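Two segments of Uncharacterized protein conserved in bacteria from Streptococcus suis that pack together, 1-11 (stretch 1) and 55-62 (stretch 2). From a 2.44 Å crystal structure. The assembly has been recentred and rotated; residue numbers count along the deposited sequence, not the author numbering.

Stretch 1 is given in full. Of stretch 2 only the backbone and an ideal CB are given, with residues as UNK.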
# COMPACT_ATOMS: atom_id res chain seq x y z
N GLU A 1 -10.43 -19.39 23.90
CA GLU A 1 -11.53 -18.38 23.89
C GLU A 1 -10.95 -16.98 23.78
O GLU A 1 -11.47 -16.13 23.04
CB GLU A 1 -12.38 -18.50 25.16
CG GLU A 1 -11.74 -17.92 26.43
CD GLU A 1 -10.57 -18.74 26.95
OE1 GLU A 1 -9.60 -18.94 26.20
OE2 GLU A 1 -10.63 -19.17 28.13
N ALA A 2 -9.88 -16.74 24.53
CA ALA A 2 -9.20 -15.45 24.54
C ALA A 2 -7.82 -15.62 23.95
O ALA A 2 -7.17 -14.66 23.54
CB ALA A 2 -9.09 -14.94 25.97
N MET A 3 -7.36 -16.87 23.91
CA MET A 3 -6.05 -17.18 23.36
C MET A 3 -6.21 -17.13 21.84
O MET A 3 -5.29 -16.75 21.12
CB MET A 3 -5.62 -18.59 23.78
CG MET A 3 -6.16 -19.02 25.15
SD MET A 3 -5.94 -17.77 26.44
CE MET A 3 -7.22 -18.26 27.61
N ALA A 4 -7.39 -17.50 21.37
CA ALA A 4 -7.70 -17.49 19.95
C ALA A 4 -7.70 -16.05 19.47
O ALA A 4 -7.56 -15.77 18.27
CB ALA A 4 -9.06 -18.13 19.71
N LYS A 5 -7.86 -15.13 20.42
CA LYS A 5 -7.89 -13.70 20.15
C LYS A 5 -6.50 -13.13 19.88
O LYS A 5 -6.30 -12.41 18.90
CB LYS A 5 -8.53 -12.97 21.34
CG LYS A 5 -8.45 -11.45 21.30
CD LYS A 5 -8.92 -10.85 22.62
CE LYS A 5 -8.75 -9.34 22.66
NZ LYS A 5 -9.17 -8.76 23.97
N VAL A 6 -5.54 -13.44 20.75
CA VAL A 6 -4.18 -12.94 20.61
C VAL A 6 -3.43 -13.54 19.42
O VAL A 6 -2.64 -12.85 18.76
CB VAL A 6 -3.34 -13.19 21.88
CG1 VAL A 6 -3.94 -12.44 23.07
CG2 VAL A 6 -3.27 -14.68 22.17
N GLU A 7 -3.65 -14.82 19.15
CA GLU A 7 -2.99 -15.47 18.03
C GLU A 7 -3.53 -14.88 16.74
O GLU A 7 -2.82 -14.77 15.74
CB GLU A 7 -3.22 -16.97 18.07
CG GLU A 7 -2.18 -17.71 18.89
CD GLU A 7 -0.76 -17.44 18.40
OE1 GLU A 7 -0.50 -17.66 17.20
OE2 GLU A 7 0.08 -17.00 19.21
N GLU A 8 -4.81 -14.51 16.79
CA GLU A 8 -5.47 -13.90 15.65
C GLU A 8 -4.60 -12.72 15.24
O GLU A 8 -4.47 -12.39 14.05
CB GLU A 8 -6.85 -13.42 16.07
CG GLU A 8 -7.77 -13.01 14.94
CD GLU A 8 -9.06 -12.38 15.45
OE1 GLU A 8 -10.03 -12.30 14.67
OE2 GLU A 8 -9.09 -11.97 16.63
N VAL A 9 -4.00 -12.09 16.24
CA VAL A 9 -3.13 -10.93 16.03
C VAL A 9 -1.74 -11.32 15.53
O VAL A 9 -1.28 -10.80 14.51
CB VAL A 9 -2.98 -10.13 17.34
CG1 VAL A 9 -2.05 -8.95 17.13
CG2 VAL A 9 -4.34 -9.66 17.80
N GLN A 10 -1.06 -12.21 16.26
CA GLN A 10 0.27 -12.65 15.87
C GLN A 10 0.28 -13.02 14.39
O GLN A 10 1.27 -12.79 13.69
CB GLN A 10 0.71 -13.87 16.71
CG GLN A 10 1.03 -13.59 18.19
CD GLN A 10 2.24 -12.68 18.38
OE1 GLN A 10 3.22 -12.77 17.64
NE2 GLN A 10 2.17 -11.80 19.39
N LYS A 11 -0.82 -13.59 13.92
CA LYS A 11 -0.94 -13.98 12.53
C LYS A 11 -0.98 -12.74 11.63
O LYS A 11 -0.21 -12.64 10.67
CB LYS A 11 -2.20 -14.82 12.33
CG LYS A 11 -2.28 -15.52 10.99
CD LYS A 11 -3.64 -16.17 10.79
CE LYS A 11 -4.73 -15.14 10.55
NZ LYS A 11 -4.87 -14.17 11.67
N UNK A 55 4.58 -4.03 19.06
CA UNK A 55 3.70 -3.94 20.21
C UNK A 55 2.70 -5.08 20.22
O UNK A 55 2.42 -5.66 21.28
CB UNK A 55 2.97 -2.60 20.22
N UNK A 56 2.15 -5.41 19.06
CA UNK A 56 1.17 -6.49 18.96
C UNK A 56 1.78 -7.83 19.35
O UNK A 56 1.07 -8.83 19.50
CB UNK A 56 0.61 -6.57 17.54
N UNK A 57 3.10 -7.84 19.51
CA UNK A 57 3.82 -9.04 19.90
C UNK A 57 3.93 -9.06 21.43
O UNK A 57 3.61 -10.07 22.07
CB UNK A 57 5.20 -9.09 19.24
N UNK A 58 4.36 -7.94 22.00
CA UNK A 58 4.49 -7.81 23.45
C UNK A 58 3.16 -7.32 24.02
O UNK A 58 3.10 -6.83 25.14
CB UNK A 58 5.63 -6.86 23.82
N UNK A 59 2.10 -7.46 23.23
CA UNK A 59 0.76 -7.03 23.64
C UNK A 59 -0.02 -8.24 24.12
O UNK A 59 0.02 -9.31 23.49
CB UNK A 59 0.02 -6.33 22.49
N UNK A 60 -0.74 -8.08 25.23
CA UNK A 60 -1.55 -9.16 25.79
C UNK A 60 -3.05 -8.94 25.62
O UNK A 60 -3.53 -7.80 25.58
CB UNK A 60 -1.23 -9.33 27.28
N UNK A 61 -3.78 -10.05 25.53
CA UNK A 61 -5.23 -10.07 25.34
C UNK A 61 -6.06 -9.00 26.05
O UNK A 61 -7.08 -8.56 25.52
CB UNK A 61 -5.75 -11.44 25.79
N UNK A 62 -5.63 -8.58 27.23
CA UNK A 62 -6.39 -7.59 27.99
C UNK A 62 -5.93 -6.16 27.83
O UNK A 62 -6.20 -5.32 28.68
CB UNK A 62 -6.34 -7.95 29.48

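Stretch 1 is helical from Met 3 onward, and it presents Lys 5, Val 6, Val 9 and Gln 10 to the other chain segment. Position 55 has helical backbone angles, and no atom of stretch 1 lies within 5.5 Å of its ideal CB. Many side chains would suit; the residue is Tyr 55, which makes no contact with the helix.

At position 56 the CA-to-CB bond points toward stretch 1, and the ideal CB already lies 3.6 Å from Val 9 CG1. So short a distance to a methyl group favours a small apolar side chain, with alanine the simplest choice, though serine or glycine could also be accommodated. The residue is Ala 56, whose CB packs against that methyl.

Position 57 points sideways, with its ideal CB 4.1 Å from Gln 10 NE2. The amide of Gln 10 lies against the backbone here, its NE2 3.3 Å from the CA of this residue, so a small or polar side chain such as serine, alanine, asparagine or threonine would be reasonable. It is Ser 57; chi1 is m, and the hydroxyl bonds elsewhere in the structure.

Position 58 points away from the helix, and stretch 1 leaves the choice open. Lys 58 occupies it and does not touch stretch 1.

Position 59 has extended backbone angles and a sideways CB with nothing of stretch 1 within 5.5 Å. A short side chain would stop well short of the helix, whereas a longer apolar one, such as methionine or leucine, could reach the methyl groups of Val 9. Met 59 does so: chi1 and chi2 are both t, chi3 is p, and its CE comes to 4.1 Å from Val 9 CG1.

Position 60, also extended, points away, so a polar or charged residue would fit as well as most others. Lys 60 contributes little beyond its backbone, its C atom lying 4.4 Å from Val 6 CG1.

Position 61 is the most constrained. CA-to-CB points sideways, yet the ideal CB sits 3.4 Å from Val 6 CG1, 4.2 Å from Ala 2 O and 4.5 Å from Lys 5 CD, which limits size and favours alanine or glycine, with serine possible. Ala 61 has the largest covered area in the contact. Its CB packs on Val 6, while its carbonyl O accepts a 2.6 Å hydrogen bond from NZ of the fully extended Lys 5, a bond that asks nothing of the side chain at 61 and so does not itself select alanine.

Position 62 points away and suits many polar residues; Asp 62 makes no contact with stretch 1.

Stretch 2 55-62: YASKMKAD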
# COMPACT_ATOMS: atom_id res chain seq x y z
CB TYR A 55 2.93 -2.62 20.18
CG TYR A 55 2.13 -2.34 21.44
CD1 TYR A 55 2.62 -1.48 22.43
CD2 TYR A 55 0.89 -2.95 21.66
CE1 TYR A 55 1.90 -1.24 23.60
CE2 TYR A 55 0.17 -2.72 22.83
CZ TYR A 55 0.68 -1.86 23.79
OH TYR A 55 -0.03 -1.62 24.95
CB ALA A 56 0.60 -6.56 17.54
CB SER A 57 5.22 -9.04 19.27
OG SER A 57 5.13 -9.06 17.85
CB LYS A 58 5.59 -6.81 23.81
CG LYS A 58 5.23 -5.36 23.52
CD LYS A 58 5.97 -4.38 24.43
CE LYS A 58 5.54 -2.95 24.13
NZ LYS A 58 6.11 -1.94 25.05
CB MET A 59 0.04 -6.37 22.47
CG MET A 59 -1.39 -5.93 22.75
SD MET A 59 -2.20 -5.13 21.32
CE MET A 59 -2.81 -6.58 20.45
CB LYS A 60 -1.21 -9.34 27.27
CG LYS A 60 -1.01 -8.03 28.02
CD LYS A 60 -0.30 -8.27 29.35
CE LYS A 60 1.07 -8.90 29.13
NZ LYS A 60 1.94 -8.05 28.26
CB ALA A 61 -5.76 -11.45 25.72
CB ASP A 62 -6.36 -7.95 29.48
CG ASP A 62 -4.96 -7.95 30.05
OD1 ASP A 62 -4.30 -6.89 30.04
OD2 ASP A 62 -4.50 -9.02 30.51
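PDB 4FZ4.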